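Local coordinates for ABC transporter substrate-binding protein (Bradyrhizobium japonicum, PDB 4I1D), which is a periplasmic solute-binding protein of an ABC transporter, probably of the polyamine-binding kind, and can bind d-malate, at residues V50-T64 / S230-L242. Sequence-based numbering, arbitrary orientation.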
ATOM      1  N   VAL A  50      11.511 -15.407  26.732  1.00 52.51           N
ATOM      2  CA  VAL A  50      10.784 -15.892  27.898  1.00 47.61           C
ATOM      3  C   VAL A  50       9.486 -16.576  27.475  1.00 49.34           C
ATOM      4  O   VAL A  50       9.106 -17.600  28.034  1.00 52.13           O
ATOM      5  CB  VAL A  50      10.533 -14.764  28.898  1.00 48.27           C
ATOM      6  CG1 VAL A  50       9.553 -15.206  29.983  1.00 50.48           C
ATOM      7  CG2 VAL A  50      11.867 -14.302  29.497  1.00 45.20           C
ATOM      8  N   GLY A  51       8.829 -16.029  26.461  1.00 52.40           N
ATOM      9  CA  GLY A  51       7.597 -16.611  25.960  1.00 51.87           C
ATOM     10  C   GLY A  51       7.778 -18.037  25.469  1.00 54.29           C
ATOM     11  O   GLY A  51       6.828 -18.821  25.451  1.00 52.87           O
ATOM     12  N   SER A  52       9.006 -18.375  25.075  1.00 58.14           N
ATOM     13  CA  SER A  52       9.313 -19.701  24.539  1.00 57.15           C
ATOM     14  C   SER A  52       9.541 -20.717  25.658  1.00 61.26           C
ATOM     15  O   SER A  52       9.515 -21.928  25.425  1.00 64.99           O
ATOM     16  CB  SER A  52      10.557 -19.647  23.648  1.00 56.32           C
ATOM     17  OG  SER A  52      11.726 -19.415  24.431  1.00 47.02           O
ATOM     18  N   GLY A  53       9.768 -20.224  26.871  1.00 63.04           N
ATOM     19  CA  GLY A  53      10.097 -21.088  27.991  1.00 65.51           C
ATOM     20  C   GLY A  53      11.564 -21.510  28.015  1.00 63.90           C
ATOM     21  O   GLY A  53      12.049 -22.023  29.025  1.00 65.76           O
ATOM     22  N   LYS A  54      12.277 -21.294  26.911  1.00 52.58           N
ATOM     23  CA  LYS A  54      13.706 -21.634  26.857  1.00 54.02           C
ATOM     24  C   LYS A  54      14.556 -20.444  26.415  1.00 48.40           C
ATOM     25  O   LYS A  54      15.010 -20.391  25.273  1.00 50.20           O
ATOM     26  CB  LYS A  54      13.954 -22.836  25.931  1.00 56.48           C
ATOM     27  CG  LYS A  54      13.128 -24.072  26.267  1.00 58.74           C
ATOM     28  CD  LYS A  54      13.324 -25.191  25.244  1.00 63.51           C
ATOM     29  CE  LYS A  54      12.237 -26.256  25.384  1.00 81.44           C
ATOM     30  NZ  LYS A  54      12.254 -27.295  24.301  1.00 89.81           N
ATOM     31  N   PRO A  55      14.764 -19.480  27.322  1.00 51.09           N
ATOM     32  CA  PRO A  55      15.597 -18.299  27.068  1.00 52.27           C
ATOM     33  C   PRO A  55      17.065 -18.678  26.883  1.00 60.01           C
ATOM     34  O   PRO A  55      17.538 -19.582  27.571  1.00 63.11           O
ATOM     35  CB  PRO A  55      15.467 -17.493  28.362  1.00 47.50           C
ATOM     36  CG  PRO A  55      14.296 -18.092  29.102  1.00 53.62           C
ATOM     37  CD  PRO A  55      14.214 -19.501  28.688  1.00 55.56           C
ATOM     38  N   ILE A  56      17.777 -18.004  25.984  1.00 58.38           N
ATOM     39  CA  ILE A  56      19.230 -18.190  25.897  1.00 59.27           C
ATOM     40  C   ILE A  56      19.988 -17.225  26.822  1.00 56.15           C
ATOM     41  O   ILE A  56      21.120 -17.501  27.195  1.00 47.40           O
ATOM     42  CB  ILE A  56      19.779 -18.039  24.454  1.00 51.19           C
ATOM     43  CG1 ILE A  56      19.436 -16.661  23.884  1.00 55.86           C
ATOM     44  CG2 ILE A  56      19.257 -19.146  23.548  1.00 48.49           C
ATOM     45  CD1 ILE A  56      19.892 -16.472  22.455  1.00 58.40           C
ATOM     46  N   TRP A  57      19.366 -16.100  27.191  1.00 51.34           N
ATOM     47  CA  TRP A  57      20.010 -15.125  28.087  1.00 49.64           C
ATOM     48  C   TRP A  57      19.659 -15.399  29.546  1.00 48.63           C
ATOM     49  O   TRP A  57      18.549 -15.850  29.843  1.00 52.47           O
ATOM     50  CB  TRP A  57      19.567 -13.701  27.744  1.00 50.98           C
ATOM     51  CG  TRP A  57      20.020 -13.203  26.407  1.00 51.28           C
ATOM     52  CD1 TRP A  57      21.073 -13.668  25.659  1.00 47.42           C
ATOM     53  CD2 TRP A  57      19.426 -12.144  25.652  1.00 48.36           C
ATOM     54  NE1 TRP A  57      21.168 -12.953  24.488  1.00 49.61           N
ATOM     55  CE2 TRP A  57      20.166 -12.016  24.456  1.00 51.60           C
ATOM     56  CE3 TRP A  57      18.337 -11.289  25.869  1.00 47.75           C
ATOM     57  CZ2 TRP A  57      19.857 -11.063  23.484  1.00 47.74           C
ATOM     58  CZ3 TRP A  57      18.028 -10.353  24.901  1.00 51.72           C
ATOM     59  CH2 TRP A  57      18.786 -10.246  23.723  1.00 53.44           C
ATOM     60  N   ASP A  58      20.591 -15.118  30.454  1.00 45.35           N
ATOM     61  CA  ASP A  58      20.327 -15.251  31.895  1.00 42.61           C
ATOM     62  C   ASP A  58      20.119 -13.891  32.554  1.00 48.87           C
ATOM     63  O   ASP A  58      19.076 -13.612  33.162  1.00 46.12           O
ATOM     64  CB  ASP A  58      21.480 -15.974  32.597  1.00 44.41           C
ATOM     65  CG  ASP A  58      21.624 -17.429  32.148  1.00 49.02           C
ATOM     66  OD1 ASP A  58      20.693 -18.221  32.406  1.00 52.30           O
ATOM     67  OD2 ASP A  58      22.669 -17.788  31.552  1.00 58.80           O
ATOM     68  N   VAL A  59      21.132 -13.046  32.431  1.00 44.37           N
ATOM     69  CA  VAL A  59      21.151 -11.778  33.125  1.00 43.91           C
ATOM     70  C   VAL A  59      21.201 -10.642  32.113  1.00 41.99           C
ATOM     71  O   VAL A  59      22.018 -10.651  31.197  1.00 46.06           O
ATOM     72  CB  VAL A  59      22.350 -11.680  34.078  1.00 45.41           C
ATOM     73  CG1 VAL A  59      22.387 -10.321  34.745  1.00 45.95           C
ATOM     74  CG2 VAL A  59      22.292 -12.796  35.122  1.00 51.16           C
ATOM     75  N   VAL A  60      20.312  -9.674  32.297  1.00 41.00           N
ATOM     76  CA  VAL A  60      20.224  -8.515  31.426  1.00 51.42           C
ATOM     77  C   VAL A  60      20.427  -7.222  32.205  1.00 51.82           C
ATOM     78  O   VAL A  60      19.861  -7.031  33.279  1.00 52.56           O
ATOM     79  CB  VAL A  60      18.866  -8.471  30.706  1.00 51.58           C
ATOM     80  CG1 VAL A  60      18.709  -7.171  29.944  1.00 51.71           C
ATOM     81  CG2 VAL A  60      18.751  -9.667  29.764  1.00 53.86           C
ATOM     82  N   ASP A  61      21.266  -6.354  31.658  1.00 50.88           N
ATOM     83  CA  ASP A  61      21.499  -5.025  32.197  1.00 50.11           C
ATOM     84  C   ASP A  61      20.689  -4.041  31.357  1.00 47.18           C
ATOM     85  O   ASP A  61      20.945  -3.894  30.166  1.00 49.05           O
ATOM     86  CB  ASP A  61      22.982  -4.689  32.094  1.00 52.34           C
ATOM     87  CG  ASP A  61      23.262  -3.220  32.300  1.00 57.04           C
ATOM     88  OD1 ASP A  61      22.633  -2.626  33.204  1.00 56.64           O
ATOM     89  OD2 ASP A  61      24.109  -2.662  31.561  1.00 57.03           O
ATOM     90  N   THR A  62      19.713  -3.373  31.970  1.00 49.13           N
ATOM     91  CA  THR A  62      18.785  -2.542  31.205  1.00 52.49           C
ATOM     92  C   THR A  62      18.266  -1.341  32.013  1.00 45.69           C
ATOM     93  O   THR A  62      18.258  -1.383  33.247  1.00 49.69           O
ATOM     94  CB  THR A  62      17.603  -3.418  30.723  1.00 58.98           C
ATOM     95  OG1 THR A  62      16.837  -2.720  29.732  1.00 62.80           O
ATOM     96  CG2 THR A  62      16.708  -3.792  31.898  1.00 57.81           C
ATOM     97  N   PRO A  63      17.837  -0.260  31.326  1.00 44.25           N
ATOM     98  CA  PRO A  63      17.225   0.847  32.066  1.00 51.27           C
ATOM     99  C   PRO A  63      16.182   0.358  33.062  1.00 55.65           C
ATOM    100  O   PRO A  63      15.336  -0.477  32.760  1.00 59.19           O
ATOM    101  CB  PRO A  63      16.582   1.692  30.960  1.00 50.67           C
ATOM    102  CG  PRO A  63      17.535   1.506  29.811  1.00 51.62           C
ATOM    103  CD  PRO A  63      17.944   0.046  29.887  1.00 47.63           C
ATOM    104  N   THR A  64      16.269   0.903  34.261  1.00 50.34           N
ATOM    105  CA  THR A  64      15.565   0.396  35.421  1.00 54.49           C
ATOM    106  C   THR A  64      14.045   0.313  35.216  1.00 55.55           C
ATOM    107  O   THR A  64      13.391  -0.599  35.718  1.00 52.27           O
ATOM    108  CB  THR A  64      15.928   1.268  36.636  1.00 54.62           C
ATOM    109  OG1 THR A  64      17.349   1.231  36.813  1.00 49.83           O
ATOM    110  CG2 THR A  64      15.255   0.784  37.890  1.00 50.82           C
ATOM    111  N   SER A 230      19.512   5.426  35.579  1.00 42.24           N
ATOM    112  CA  SER A 230      20.264   4.225  35.928  1.00 48.61           C
ATOM    113  C   SER A 230      19.822   3.005  35.134  1.00 44.61           C
ATOM    114  O   SER A 230      18.672   2.913  34.694  1.00 45.37           O
ATOM    115  CB  SER A 230      20.081   3.917  37.417  1.00 51.70           C
ATOM    116  OG  SER A 230      18.759   3.458  37.665  1.00 50.17           O
ATOM    117  N   THR A 231      20.734   2.052  34.970  1.00 44.96           N
ATOM    118  CA  THR A 231      20.334   0.706  34.561  1.00 47.66           C
ATOM    119  C   THR A 231      20.383  -0.224  35.773  1.00 49.73           C
ATOM    120  O   THR A 231      21.027   0.083  36.792  1.00 41.00           O
ATOM    121  CB  THR A 231      21.215   0.134  33.428  1.00 48.04           C
ATOM    122  OG1 THR A 231      22.588   0.168  33.829  1.00 43.14           O
ATOM    123  CG2 THR A 231      21.035   0.947  32.130  1.00 44.44           C
ATOM    124  N   SER A 232      19.684  -1.348  35.658  1.00 40.66           N
ATOM    125  CA  SER A 232      19.650  -2.359  36.707  1.00 44.57           C
ATOM    126  C   SER A 232      19.838  -3.760  36.108  1.00 50.23           C
ATOM    127  O   SER A 232      19.574  -3.985  34.921  1.00 52.35           O
ATOM    128  CB  SER A 232      18.314  -2.303  37.474  1.00 45.60           C
ATOM    129  OG  SER A 232      18.141  -1.052  38.117  1.00 53.79           O
ATOM    130  N   LEU A 233      20.283  -4.698  36.941  1.00 45.04           N
ATOM    131  CA  LEU A 233      20.418  -6.088  36.534  1.00 45.01           C
ATOM    132  C   LEU A 233      19.161  -6.844  36.941  1.00 48.65           C
ATOM    133  O   LEU A 233      18.620  -6.616  38.027  1.00 42.32           O
ATOM    134  CB  LEU A 233      21.626  -6.714  37.212  1.00 44.14           C
ATOM    135  CG  LEU A 233      22.971  -6.022  37.000  1.00 46.86           C
ATOM    136  CD1 LEU A 233      24.063  -6.871  37.614  1.00 47.39           C
ATOM    137  CD2 LEU A 233      23.234  -5.814  35.515  1.00 45.03           C
ATOM    138  N   CYS A 234      18.705  -7.734  36.060  1.00 45.38           N
ATOM    139  CA  CYS A 234      17.568  -8.613  36.326  1.00 45.45           C
ATOM    140  C   CYS A 234      17.834  -9.936  35.628  1.00 51.87           C
ATOM    141  O   CYS A 234      18.727 -10.028  34.785  1.00 56.63           O
ATOM    142  CB  CYS A 234      16.274  -8.010  35.791  1.00 50.18           C
ATOM    143  SG  CYS A 234      16.370  -7.609  34.019  1.00 54.75           S
ATOM    144  N   ILE A 235      17.053 -10.954  35.974  1.00 48.15           N
ATOM    145  CA  ILE A 235      17.287 -12.310  35.513  1.00 47.20           C
ATOM    146  C   ILE A 235      16.047 -12.762  34.786  1.00 50.93           C
ATOM    147  O   ILE A 235      14.939 -12.571  35.287  1.00 58.35           O
ATOM    148  CB  ILE A 235      17.532 -13.251  36.706  1.00 48.38           C
ATOM    149  CG1 ILE A 235      18.758 -12.797  37.499  1.00 46.89           C
ATOM    150  CG2 ILE A 235      17.665 -14.700  36.246  1.00 47.99           C
ATOM    151  CD1 ILE A 235      18.994 -13.606  38.772  1.00 51.35           C
ATOM    152  N   LEU A 236      16.214 -13.357  33.608  1.00 50.27           N
ATOM    153  CA  LEU A 236      15.052 -13.775  32.826  1.00 48.47           C
ATOM    154  C   LEU A 236      14.288 -14.879  33.530  1.00 52.84           C
ATOM    155  O   LEU A 236      14.881 -15.773  34.133  1.00 51.72           O
ATOM    156  CB  LEU A 236      15.437 -14.208  31.407  1.00 43.31           C
ATOM    157  CG  LEU A 236      15.602 -13.063  30.400  1.00 50.84           C
ATOM    158  CD1 LEU A 236      16.893 -12.356  30.653  1.00 55.91           C
ATOM    159  CD2 LEU A 236      15.560 -13.563  28.969  1.00 55.96           C
ATOM    160  N   LYS A 237      12.964 -14.798  33.478  1.00 54.24           N
ATOM    161  CA  LYS A 237      12.131 -15.890  33.959  1.00 57.80           C
ATOM    162  C   LYS A 237      12.448 -17.133  33.117  1.00 56.27           C
ATOM    163  O   LYS A 237      12.397 -17.088  31.890  1.00 54.72           O
ATOM    164  CB  LYS A 237      10.653 -15.515  33.833  1.00 68.21           C
ATOM    165  CG  LYS A 237       9.743 -16.194  34.841  1.00 80.21           C
ATOM    166  CD  LYS A 237      10.055 -15.730  36.255  1.00 87.17           C
ATOM    167  CE  LYS A 237       9.067 -16.306  37.256  1.00 92.31           C
ATOM    168  NZ  LYS A 237       7.675 -15.837  36.995  1.00 91.97           N
ATOM    169  N   GLY A 238      12.797 -18.234  33.772  1.00 54.73           N
ATOM    170  CA  GLY A 238      13.145 -19.450  33.055  1.00 58.72           C
ATOM    171  C   GLY A 238      14.589 -19.490  32.570  1.00 62.01           C
ATOM    172  O   GLY A 238      14.949 -20.314  31.727  1.00 62.88           O
ATOM    173  N   ALA A 239      15.422 -18.600  33.103  1.00 55.80           N
ATOM    174  CA  ALA A 239      16.838 -18.572  32.749  1.00 54.15           C
ATOM    175  C   ALA A 239      17.480 -19.946  32.951  1.00 60.58           C
ATOM    176  O   ALA A 239      17.297 -20.574  33.996  1.00 65.97           O
ATOM    177  CB  ALA A 239      17.571 -17.507  33.560  1.00 52.83           C
ATOM    178  N   PRO A 240      18.233 -20.418  31.946  1.00 55.06           N
ATOM    179  CA  PRO A 240      18.832 -21.753  32.011  1.00 63.23           C
ATOM    180  C   PRO A 240      19.844 -21.884  33.149  1.00 64.19           C
ATOM    181  O   PRO A 240      20.096 -22.997  33.601  1.00 67.03           O
ATOM    182  CB  PRO A 240      19.532 -21.888  30.646  1.00 55.97           C
ATOM    183  CG  PRO A 240      19.843 -20.490  30.255  1.00 53.76           C
ATOM    184  CD  PRO A 240      18.636 -19.699  30.728  1.00 50.90           C
ATOM    185  N   ASN A 241      20.410 -20.768  33.604  1.00 57.48           N
ATOM    186  CA  ASN A 241      21.407 -20.807  34.673  1.00 59.81           C
ATOM    187  C   ASN A 241      21.038 -19.911  35.848  1.00 63.06           C
ATOM    188  O   ASN A 241      21.888 -19.200  36.392  1.00 56.12           O
ATOM    189  CB  ASN A 241      22.788 -20.408  34.151  1.00 61.46           C
ATOM    190  CG  ASN A 241      23.283 -21.320  33.046  1.00 63.25           C
ATOM    191  OD1 ASN A 241      23.622 -22.478  33.285  1.00 65.53           O
ATOM    192  ND2 ASN A 241      23.344 -20.791  31.827  1.00 68.70           N
ATOM    193  N   LEU A 242      19.765 -19.956  36.226  1.00 59.12           N
ATOM    194  CA  LEU A 242      19.249 -19.183  37.347  1.00 62.20           C
ATOM    195  C   LEU A 242      20.191 -19.141  38.563  1.00 66.10           C
ATOM    196  O   LEU A 242      20.678 -18.073  38.935  1.00 65.03           O
ATOM    197  CB  LEU A 242      17.885 -19.728  37.765  1.00 61.71           C
ATOM    198  CG  LEU A 242      17.232 -18.982  38.929  1.00 66.56           C
ATOM    199  CD1 LEU A 242      16.931 -17.554  38.519  1.00 59.55           C
ATOM    200  CD2 LEU A 242      15.969 -19.706  39.393  1.00 69.94           C
TER
HETATM  201  O   HOH W   1      10.765 -18.960  30.459  1.00 61.91           O
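Val60 with Cys234 and Thr62 with Ser232 form the hydrogen-bonded pairs of an antiparallel ladder between strand 59-63 and the end of strand 219-235, within the mixed sheet of a periplasmic-binding-protein fold. Val60 N reaches Cys234 O at 3.0 Å, and Thr62 and Ser232 likewise bond in both directions. Beyond the ladder, Leu236 N still donates to Asp58 O before the chain enters a type II turn over Leu236 to Ala239, whose third position, Gly238, has the positive phi that glycine tolerates.

Asp58 ties down the chain leaving this turn. With CG anti to its carbonyl carbon (chi1 -66°), the carboxylate swings back over Ala239 and Pro240. Its OD1 accepts from Asn241 N at 2.8 Å and OD2 from Asn241 ND2 at 3.1 Å, both on the syn side; the second bond is nearly straight (172°), although carboxylate and amide planes stand 61° apart. Thr6 N also donates to OD2. Replacing Asp58 with alanine removes the carboxylate and would probably leave Asn241 N, Asn241 ND2 and Thr6 N without this acceptor, and the Asn241 amide freer to turn.

Leu236, whose forked end offers two methyls to different neighbours, sets CD1 tightly against Val60 CG2 (3.4 Å) and CD2 against Val50 CG2 and Pro55 CB. At the other end, Thr64 OG1 hydrogen-bonds with Ser232 OG (2.7 Å) and Ser230 OG (2.8 Å), a place suited to a hydroxyl, which can both donate and accept. Asp61 OD2 is hydrogen-bonded by Tyr14 OH and Ser9 OG, while its OD1 lies 2.9 Å from Thr231 OG1, a hydroxyl hydrogen-bonded to Glu103 OE1.

Strand 4-9 runs parallel along strand 59-63, strand 100-112 pairs with strand 219-235, and helix 242-252 packs on Val59, Leu233 and Ile235.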